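Local coordinates for protein 2-dehydro-3-deoxy-D-arabinonate dehydratase (Sulfolobus solfataricus, PDB 2Q1C) that dehydrates 2-dehydro-3-deoxy-D-arabinonate to 2,5-dioxopentanoate in a pentose oxidation pathway, using a divalent metal ion such as magnesium or calcium, at residues Leu141-Leu146 and Ser166-Glu171; Tyr159-Asp164 and Gly280-Pro285; Glu145-Leu150 and Ile251-Thr256. All coordinates share one frame; numbering follows the deposited sequence.

Contact 1. Residues Leu141-Leu146 and Ser166-Glu171. With CA (calcium ion), chain B; 2KT (2-ketobutyric acid), chain C.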
loop_
_atom_site.group_PDB
_atom_site.type_symbol
_atom_site.label_atom_id
_atom_site.label_comp_id
_atom_site.label_asym_id
_atom_site.label_seq_id
_atom_site.Cartn_x
_atom_site.Cartn_y
_atom_site.Cartn_z
ATOM N N LEU A 141 -7.253 2.693 -40.476
ATOM C CA LEU A 141 -6.495 3.924 -40.702
ATOM C C LEU A 141 -6.094 4.613 -39.399
ATOM O O LEU A 141 -6.816 4.524 -38.405
ATOM C CB LEU A 141 -7.297 4.904 -41.568
ATOM C CG LEU A 141 -7.572 4.565 -43.038
ATOM C CD1 LEU A 141 -8.451 5.640 -43.659
ATOM C CD2 LEU A 141 -6.284 4.401 -43.838
ATOM N N PRO A 142 -4.929 5.292 -39.397
ATOM C CA PRO A 142 -4.577 6.135 -38.261
ATOM C C PRO A 142 -5.220 7.516 -38.388
ATOM O O PRO A 142 -5.318 8.057 -39.494
ATOM C CB PRO A 142 -3.055 6.239 -38.362
ATOM C CG PRO A 142 -2.758 6.097 -39.818
ATOM C CD PRO A 142 -3.877 5.293 -40.434
ATOM N N GLU A 143 -5.663 8.074 -37.266
ATOM C CA GLU A 143 -6.261 9.404 -37.269
ATOM C C GLU A 143 -5.419 10.376 -36.440
ATOM O O GLU A 143 -5.522 10.403 -35.210
ATOM C CB GLU A 143 -7.719 9.351 -36.800
ATOM C CG GLU A 143 -8.632 8.530 -37.719
ATOM C CD GLU A 143 -10.107 8.595 -37.337
ATOM O OE1 GLU A 143 -10.922 7.915 -37.998
ATOM O OE2 GLU A 143 -10.462 9.319 -36.382
ATOM N N PRO A 144 -4.555 11.159 -37.119
ATOM C CA PRO A 144 -3.671 12.137 -36.481
ATOM C C PRO A 144 -4.458 13.287 -35.861
ATOM O O PRO A 144 -5.183 13.996 -36.566
ATOM C CB PRO A 144 -2.802 12.636 -37.643
ATOM C CG PRO A 144 -3.600 12.376 -38.862
ATOM C CD PRO A 144 -4.377 11.130 -38.582
ATOM N N GLU A 145 -4.324 13.458 -34.550
ATOM C CA GLU A 145 -5.146 14.425 -33.821
ATOM C C GLU A 145 -4.384 15.185 -32.740
ATOM O O GLU A 145 -3.438 14.665 -32.145
ATOM C CB GLU A 145 -6.356 13.728 -33.193
ATOM C CG GLU A 145 -7.265 13.033 -34.193
ATOM C CD GLU A 145 -8.479 12.385 -33.560
ATOM O OE1 GLU A 145 -8.981 11.395 -34.133
ATOM O OE2 GLU A 145 -8.945 12.864 -32.503
ATOM N N LEU A 146 -4.803 16.425 -32.505
ATOM C CA LEU A 146 -4.353 17.192 -31.352
ATOM C C LEU A 146 -5.188 16.766 -30.153
ATOM O O LEU A 146 -6.417 16.729 -30.227
ATOM C CB LEU A 146 -4.503 18.697 -31.601
ATOM C CG LEU A 146 -4.205 19.671 -30.452
ATOM C CD1 LEU A 146 -2.722 19.682 -30.084
ATOM C CD2 LEU A 146 -4.673 21.067 -30.819
ATOM N N SER A 166 -8.470 3.636 -36.049
ATOM C CA SER A 166 -9.866 3.297 -36.352
ATOM C C SER A 166 -10.000 2.243 -37.453
ATOM O O SER A 166 -9.500 2.430 -38.567
ATOM C CB SER A 166 -10.645 4.556 -36.755
ATOM O OG SER A 166 -10.376 5.643 -35.886
ATOM N N ALA A 167 -10.682 1.143 -37.134
ATOM C CA ALA A 167 -10.995 0.100 -38.112
ATOM C C ALA A 167 -12.150 0.567 -38.995
ATOM O O ALA A 167 -13.303 0.161 -38.807
ATOM C CB ALA A 167 -11.335 -1.206 -37.411
ATOM N N ARG A 168 -11.815 1.412 -39.969
ATOM C CA ARG A 168 -12.789 2.145 -40.783
ATOM C C ARG A 168 -13.802 1.291 -41.548
ATOM O O ARG A 168 -14.915 1.747 -41.822
ATOM C CB ARG A 168 -12.066 3.081 -41.752
ATOM C CG ARG A 168 -11.424 4.299 -41.096
ATOM C CD ARG A 168 -12.466 5.284 -40.579
ATOM N NE ARG A 168 -13.387 5.704 -41.631
ATOM C CZ ARG A 168 -13.137 6.673 -42.509
ATOM N NH1 ARG A 168 -11.989 7.341 -42.468
ATOM N NH2 ARG A 168 -14.039 6.975 -43.434
ATOM N N ASP A 169 -13.418 0.066 -41.896
ATOM C CA ASP A 169 -14.306 -0.825 -42.643
ATOM C C ASP A 169 -15.502 -1.299 -41.816
ATOM O O ASP A 169 -16.595 -1.486 -42.354
ATOM C CB ASP A 169 -13.535 -2.012 -43.238
ATOM C CG ASP A 169 -12.842 -2.861 -42.185
ATOM O OD1 ASP A 169 -12.244 -2.295 -41.240
ATOM O OD2 ASP A 169 -12.886 -4.104 -42.315
ATOM N N LEU A 170 -15.295 -1.474 -40.514
ATOM C CA LEU A 170 -16.358 -1.893 -39.600
ATOM C C LEU A 170 -17.354 -0.764 -39.337
ATOM O O LEU A 170 -18.554 -1.005 -39.178
ATOM C CB LEU A 170 -15.769 -2.386 -38.277
ATOM C CG LEU A 170 -14.767 -3.543 -38.304
ATOM C CD1 LEU A 170 -14.292 -3.842 -36.892
ATOM C CD2 LEU A 170 -15.361 -4.793 -38.949
ATOM N N GLU A 171 -16.837 0.461 -39.285
ATOM C CA GLU A 171 -17.647 1.661 -39.124
ATOM C C GLU A 171 -18.557 1.861 -40.340
ATOM O O GLU A 171 -19.751 2.127 -40.193
ATOM C CB GLU A 171 -16.733 2.874 -38.921
ATOM C CG GLU A 171 -17.443 4.212 -38.805
ATOM C CD GLU A 171 -16.482 5.392 -38.761
ATOM O OE1 GLU A 171 -15.252 5.172 -38.664
ATOM O OE2 GLU A 171 -16.957 6.546 -38.820
HETATM CA CA CA B . -11.064 10.349 -34.473
HETATM C C4 2KT C . -15.478 9.423 -36.062
HETATM C C3 2KT C . -15.173 10.668 -36.097
HETATM C C2 2KT C . -13.941 10.862 -35.890
HETATM O O3 2KT C . -13.279 10.023 -35.289
HETATM C C 2KT C . -13.345 11.987 -36.313
HETATM O OXT 2KT C . -14.004 12.859 -36.923
HETATM O O 2KT C . -12.123 12.150 -36.087
HETATM O O HOH W 1 -9.921 7.492 -40.937
HETATM O O HOH W 2 -11.561 11.906 -32.643
#
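E143 OE1 is held by a salt bridge from R89 and by water 1, which donates to it at 3.1 Å; S166 OG lies beside E143 OE1, also at 3.1 Å, with its own bonds elsewhere. Its twin OE2 binds the calcium ion, so one carboxylate serves the metal with one oxygen and the protein with the other. With CG anti to its own carbonyl carbon (chi1 -63°) and the chain extended beyond, E143 reaches straight past the serine to the metal. S166 OG bonds to the D164 carbonyl and to K182 NZ; K182 also binds the 2-ketobutyrate, and through D164 and K182 the serine belongs to the second shell of the site. R168 closes the network. Its chain bends at chi2 and chi3, offering water 1 the edge of the guanidinium at 2.6 Å from NH1 and turning R168 NE to E171 OE1 (3.5 Å, a salt bridge). L141 CD1 packs obliquely against this group, 4.1 Å from R168 NH1. Were R168 cut back to an alanine, water 1 would probably lose its guanidinium anchor and E171 OE1 this charged mate, while a gap opened beside L141. In the backbone, L141 and S166 form a single antiparallel bridge, L141 N to S166 O and S166 N to L141 O both measuring 3.0 Å. An inverse gamma turn centred on A167, the N-cap residue, then leads into helix 168-173. The contact therefore fastens the start of that helix to the approach to strand 144-150, with helix 178-182 packing on A167, L170 and E171 and strand 207-214 on the two prolines, P142 and P144.

Contact 2. Residues Tyr159-Asp164 and Gly280-Pro285. With CA (calcium ion), chain B.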
loop_
_atom_site.group_PDB
_atom_site.type_symbol
_atom_site.label_atom_id
_atom_site.label_comp_id
_atom_site.label_asym_id
_atom_site.label_seq_id
_atom_site.Cartn_x
_atom_site.Cartn_y
_atom_site.Cartn_z
ATOM N N TYR A 159 -1.071 19.706 -23.878
ATOM C CA TYR A 159 -1.342 19.181 -25.219
ATOM C C TYR A 159 -0.409 18.027 -25.571
ATOM O O TYR A 159 0.727 17.970 -25.099
ATOM C CB TYR A 159 -1.187 20.279 -26.274
ATOM C CG TYR A 159 -2.061 21.493 -26.064
ATOM C CD1 TYR A 159 -3.278 21.624 -26.734
ATOM C CD2 TYR A 159 -1.665 22.523 -25.208
ATOM C CE1 TYR A 159 -4.083 22.741 -26.549
ATOM C CE2 TYR A 159 -2.462 23.643 -25.014
ATOM C CZ TYR A 159 -3.668 23.745 -25.688
ATOM O OH TYR A 159 -4.459 24.854 -25.498
ATOM N N THR A 160 -0.898 17.114 -26.405
ATOM C CA THR A 160 -0.085 16.021 -26.938
ATOM C C THR A 160 -0.576 15.593 -28.326
ATOM O O THR A 160 -1.657 15.994 -28.762
ATOM C CB THR A 160 -0.041 14.801 -25.966
ATOM O OG1 THR A 160 0.950 13.862 -26.407
ATOM C CG2 THR A 160 -1.400 14.107 -25.875
ATOM N N ILE A 161 0.237 14.794 -29.014
ATOM C CA ILE A 161 -0.153 14.157 -30.269
ATOM C C ILE A 161 -0.857 12.845 -29.936
ATOM O O ILE A 161 -0.352 12.068 -29.125
ATOM C CB ILE A 161 1.084 13.837 -31.140
ATOM C CG1 ILE A 161 1.930 15.093 -31.375
ATOM C CG2 ILE A 161 0.666 13.198 -32.459
ATOM C CD1 ILE A 161 3.388 14.805 -31.675
ATOM N N MET A 162 -2.008 12.591 -30.555
ATOM C CA MET A 162 -2.688 11.305 -30.376
ATOM C C MET A 162 -3.085 10.647 -31.694
ATOM O O MET A 162 -3.562 11.311 -32.617
ATOM C CB MET A 162 -3.905 11.430 -29.447
ATOM C CG MET A 162 -4.689 10.122 -29.258
ATOM S SD MET A 162 -5.733 10.040 -27.793
ATOM C CE MET A 162 -4.522 9.778 -26.501
ATOM N N ASP A 163 -2.877 9.333 -31.761
ATOM C CA ASP A 163 -3.341 8.517 -32.873
ATOM C C ASP A 163 -4.592 7.753 -32.447
ATOM O O ASP A 163 -4.523 6.823 -31.638
ATOM C CB ASP A 163 -2.240 7.546 -33.322
ATOM C CG ASP A 163 -2.551 6.851 -34.653
ATOM O OD1 ASP A 163 -3.727 6.802 -35.077
ATOM O OD2 ASP A 163 -1.600 6.337 -35.279
ATOM N N ASP A 164 -5.736 8.169 -32.985
ATOM C CA ASP A 164 -6.987 7.440 -32.821
ATOM C C ASP A 164 -7.071 6.394 -33.933
ATOM O O ASP A 164 -7.528 6.680 -35.042
ATOM C CB ASP A 164 -8.178 8.412 -32.843
ATOM C CG ASP A 164 -9.530 7.706 -32.933
ATOM O OD1 ASP A 164 -9.641 6.517 -32.567
ATOM O OD2 ASP A 164 -10.497 8.355 -33.380
ATOM N N GLY A 280 6.299 17.690 -31.155
ATOM C CA GLY A 280 7.303 16.754 -31.657
ATOM C C GLY A 280 6.752 15.832 -32.726
ATOM O O GLY A 280 5.847 16.206 -33.476
ATOM N N THR A 281 7.304 14.623 -32.794
ATOM C CA THR A 281 6.853 13.614 -33.749
ATOM C C THR A 281 6.659 12.263 -33.060
ATOM O O THR A 281 7.583 11.734 -32.438
ATOM C CB THR A 281 7.826 13.490 -34.953
ATOM O OG1 THR A 281 7.903 14.746 -35.638
ATOM C CG2 THR A 281 7.359 12.421 -35.936
ATOM N N LEU A 282 5.447 11.721 -33.172
ATOM C CA LEU A 282 5.109 10.426 -32.592
ATOM C C LEU A 282 5.282 9.310 -33.623
ATOM O O LEU A 282 4.643 9.319 -34.678
ATOM C CB LEU A 282 3.675 10.443 -32.040
ATOM C CG LEU A 282 3.143 9.208 -31.300
ATOM C CD1 LEU A 282 3.803 9.034 -29.938
ATOM C CD2 LEU A 282 1.634 9.295 -31.145
ATOM N N ILE A 283 6.151 8.353 -33.302
ATOM C CA ILE A 283 6.463 7.242 -34.201
ATOM C C ILE A 283 6.059 5.915 -33.559
ATOM O O ILE A 283 6.582 5.539 -32.509
ATOM C CB ILE A 283 7.976 7.218 -34.576
ATOM C CG1 ILE A 283 8.402 8.540 -35.228
ATOM C CG2 ILE A 283 8.291 6.037 -35.488
ATOM C CD1 ILE A 283 9.898 8.809 -35.174
ATOM N N THR A 284 5.121 5.214 -34.192
ATOM C CA THR A 284 4.661 3.915 -33.701
ATOM C C THR A 284 4.612 2.890 -34.829
ATOM O O THR A 284 3.945 3.114 -35.839
ATOM C CB THR A 284 3.256 3.993 -33.035
ATOM O OG1 THR A 284 2.305 4.536 -33.960
ATOM C CG2 THR A 284 3.286 4.846 -31.768
ATOM N N PRO A 285 5.339 1.769 -34.671
ATOM C CA PRO A 285 5.219 0.649 -35.605
ATOM C C PRO A 285 3.836 -0.003 -35.549
ATOM O O PRO A 285 3.099 0.193 -34.582
ATOM C CB PRO A 285 6.300 -0.330 -35.131
ATOM C CG PRO A 285 6.566 0.036 -33.718
ATOM C CD PRO A 285 6.347 1.511 -33.626
HETATM CA CA CA B . -11.064 10.349 -34.473
HETATM O O HOH W 3 0.969 6.744 -34.396
HETATM O O HOH W 2 -11.561 11.906 -32.643
#
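I161 and L282 meet across two strands that share no hydrogen bond, and here the packing is close. The segments run in roughly the same direction, their axes 7.9 Å apart at closest approach and crossing at -29°. The two side chains slide past each other in opposite directions: I161 CG2 lies 4.1 Å from L282 CB, while L282 CD2 extends back to I161 O at 4.0 Å. The other branch of the isoleucine goes elsewhere. With CG1 beside the backbone N (chi1 -55°), I161 CD1 is carried to the G280 carbonyl, 3.4 Å from G280 O. G280 itself has backbone angles at which a CB would be pushed against the carbonyl oxygen of the preceding residue. I274 and I276 of strand 271-276 add to the apolar setting of I161.

Further along, the contact loosens and turns polar. D163 OD2 and T284 OG1 are 4.5 Å apart, too far for a direct bond, and water 3 bridges them: it donates to D163 OD2 at 2.7 Å and is hydrogen-bonded to T284 OG1 at 2.6 Å. This water couples two buried polar groups that do not meet. The other carboxylate oxygen, D163 OD1, has a weak hydrogen bond to E143 N.

Strand alternation then separates the roles of neighbouring aspartates. D163 points its CB toward the second strand, whereas D164 sends OD2 to the calcium ion, with K118 and K182 as further partners of its carboxylate. Such face-to-face packing of strands from two sheets, slightly twisted against each other, is characteristic of a beta sandwich, consistent with the sandwich-like roll of the FAH fold, with the metal site on the far side of strand 156-164.

Contact 3. Residues Glu145-Leu150 and Ile251-Thr256. With CA (calcium ion), chain B; 2KT (2-ketobutyric acid), chain C.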
loop_
_atom_site.group_PDB
_atom_site.type_symbol
_atom_site.label_atom_id
_atom_site.label_comp_id
_atom_site.label_asym_id
_atom_site.label_seq_id
_atom_site.Cartn_x
_atom_site.Cartn_y
_atom_site.Cartn_z
ATOM N N GLU A 145 -4.324 13.458 -34.550
ATOM C CA GLU A 145 -5.146 14.425 -33.821
ATOM C C GLU A 145 -4.384 15.185 -32.740
ATOM O O GLU A 145 -3.438 14.665 -32.145
ATOM C CB GLU A 145 -6.356 13.728 -33.193
ATOM C CG GLU A 145 -7.265 13.033 -34.193
ATOM C CD GLU A 145 -8.479 12.385 -33.560
ATOM O OE1 GLU A 145 -8.981 11.395 -34.133
ATOM O OE2 GLU A 145 -8.945 12.864 -32.503
ATOM N N LEU A 146 -4.803 16.425 -32.505
ATOM C CA LEU A 146 -4.353 17.192 -31.352
ATOM C C LEU A 146 -5.188 16.766 -30.153
ATOM O O LEU A 146 -6.417 16.729 -30.227
ATOM C CB LEU A 146 -4.503 18.697 -31.601
ATOM C CG LEU A 146 -4.205 19.671 -30.452
ATOM C CD1 LEU A 146 -2.722 19.682 -30.084
ATOM C CD2 LEU A 146 -4.673 21.067 -30.819
ATOM N N ALA A 147 -4.516 16.436 -29.056
ATOM C CA ALA A 147 -5.196 15.959 -27.860
ATOM C C ALA A 147 -4.879 16.825 -26.646
ATOM O O ALA A 147 -3.754 17.307 -26.493
ATOM C CB ALA A 147 -4.838 14.508 -27.595
ATOM N N VAL A 148 -5.880 17.022 -25.791
ATOM C CA VAL A 148 -5.703 17.793 -24.559
ATOM C C VAL A 148 -5.765 16.915 -23.311
ATOM O O VAL A 148 -6.564 15.975 -23.238
ATOM C CB VAL A 148 -6.728 18.956 -24.429
ATOM C CG1 VAL A 148 -6.341 20.109 -25.333
ATOM C CG2 VAL A 148 -8.158 18.481 -24.719
ATOM N N VAL A 149 -4.908 17.227 -22.341
ATOM C CA VAL A 149 -4.963 16.606 -21.016
ATOM C C VAL A 149 -5.796 17.499 -20.089
ATOM O O VAL A 149 -5.550 18.705 -19.981
ATOM C CB VAL A 149 -3.549 16.359 -20.427
ATOM C CG1 VAL A 149 -3.636 15.632 -19.092
ATOM C CG2 VAL A 149 -2.700 15.556 -21.399
ATOM N N LEU A 150 -6.782 16.892 -19.434
ATOM C CA LEU A 150 -7.764 17.616 -18.630
ATOM C C LEU A 150 -7.683 17.252 -17.152
ATOM O O LEU A 150 -7.228 16.162 -16.799
ATOM C CB LEU A 150 -9.174 17.304 -19.144
ATOM C CG LEU A 150 -9.843 18.100 -20.276
ATOM C CD1 LEU A 150 -8.876 18.878 -21.172
ATOM C CD2 LEU A 150 -10.728 17.171 -21.103
ATOM N N ILE A 251 -7.593 12.340 -21.104
ATOM C CA ILE A 251 -7.211 12.879 -22.402
ATOM C C ILE A 251 -8.421 12.949 -23.327
ATOM O O ILE A 251 -9.163 11.973 -23.475
ATOM C CB ILE A 251 -6.060 12.075 -23.066
ATOM C CG1 ILE A 251 -4.758 12.251 -22.278
ATOM C CG2 ILE A 251 -5.846 12.532 -24.506
ATOM C CD1 ILE A 251 -3.602 11.366 -22.747
ATOM N N LEU A 252 -8.621 14.120 -23.925
ATOM C CA LEU A 252 -9.610 14.298 -24.980
ATOM C C LEU A 252 -8.899 14.543 -26.304
ATOM O O LEU A 252 -8.055 15.439 -26.412
ATOM C CB LEU A 252 -10.564 15.456 -24.658
ATOM C CG LEU A 252 -11.649 15.798 -25.689
ATOM C CD1 LEU A 252 -12.656 14.663 -25.863
ATOM C CD2 LEU A 252 -12.360 17.087 -25.312
ATOM N N THR A 253 -9.242 13.738 -27.305
ATOM C CA THR A 253 -8.670 13.884 -28.641
ATOM C C THR A 253 -9.670 14.580 -29.577
ATOM O O THR A 253 -10.836 14.182 -29.664
ATOM C CB THR A 253 -8.135 12.531 -29.192
ATOM O OG1 THR A 253 -7.499 12.739 -30.455
ATOM C CG2 THR A 253 -9.239 11.495 -29.337
ATOM N N THR A 254 -9.202 15.625 -30.261
ATOM C CA THR A 254 -10.093 16.637 -30.855
ATOM C C THR A 254 -10.630 16.382 -32.270
ATOM O O THR A 254 -11.280 17.257 -32.849
ATOM C CB THR A 254 -9.446 18.040 -30.823
ATOM O OG1 THR A 254 -8.212 18.011 -31.548
ATOM C CG2 THR A 254 -9.189 18.487 -29.388
ATOM N N GLY A 255 -10.373 15.200 -32.826
ATOM C CA GLY A 255 -10.839 14.875 -34.178
ATOM C C GLY A 255 -9.782 15.089 -35.246
ATOM O O GLY A 255 -8.863 15.893 -35.069
ATOM N N THR A 256 -9.917 14.365 -36.357
ATOM C CA THR A 256 -8.928 14.403 -37.437
ATOM C C THR A 256 -9.421 15.123 -38.697
ATOM O O THR A 256 -10.624 15.315 -38.889
ATOM C CB THR A 256 -8.433 12.978 -37.809
ATOM O OG1 THR A 256 -7.267 13.072 -38.635
ATOM C CG2 THR A 256 -9.517 12.181 -38.538
HETATM CA CA CA B . -11.064 10.349 -34.473
HETATM C C4 2KT C . -15.478 9.423 -36.062
HETATM C C3 2KT C . -15.173 10.668 -36.097
HETATM C C2 2KT C . -13.941 10.862 -35.890
HETATM O O3 2KT C . -13.279 10.023 -35.289
HETATM C C 2KT C . -13.345 11.987 -36.313
HETATM O OXT 2KT C . -14.004 12.859 -36.923
HETATM O O 2KT C . -12.123 12.150 -36.087
HETATM O O HOH W 2 -11.561 11.906 -32.643
#
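Strands 145-150 and 251-253 run antiparallel, 156° apart in direction and with their axes 4.6 Å apart at closest approach, V148 and L252 being the hydrogen-bonded pair (V148 N to L252 O 2.8 Å) between the non-hydrogen-bonded pairs A147-T253 and V149-I251. On the face of A147, V149, I251 and T253, the CG2 of I251 packs on A147 CB and its CG1 on V149 CG2. On the other face V148 and L252 lie side by side, pointing the same way, and L150, crossing L252 obliquely, brings CD2 to 4.0 Å from L252 CB; L240 and I237 of helix 233-241 lie against this leucine pair. Further along the 251-256 segment, T254 grips L146 O twice, through T254 N at 3.0 Å and through OG1, which its chi1 of 59° swings back toward the strand. Next comes E145, crossing T253 at about a right angle. E145 OE2 accepts from T253 OG1 and, at 2.8 Å, from G255 N, the two donors standing on opposite faces of the carboxylate plane; water 2 is a third donor. E145 OE1 is left to bind the calcium ion at 2.4 Å. Beyond the glycine, T256 N donates to 2KT O, a carboxylate oxygen of 2-ketobutyrate, at 3.1 Å. T256 OG1 is tied to the P144 carbonyl. The chemistry thus divides E145 between metal and protein: bonds to OE2 from both faces should restrain rotation of the carboxylate and keep OE1 directed at the ion, and the same segment that supplies them presents a backbone N-H to the bound keto acid.

The three contacts illustrate how a metal site can be assembled from neighbouring strands. Contacts 1 and 3 start from the same strand, 144-150, and share E145 and L146; contact 2 begins on 156-164, the next strand in the chain and its antiparallel neighbour. Contact centres lie 11 to 14 Å apart. In sequence, contact 2 alternates with each of the others, and the distant partners come late, at 251-256 and 280-285. Strand 144-150 thus stands between 250-253 and 156-164, one face of which packs on strand 280-288 of the second sheet. E143, E145 and D164 thereby converge on one calcium ion, where water 2 and two oxygens of 2-ketobutyrate are also bound.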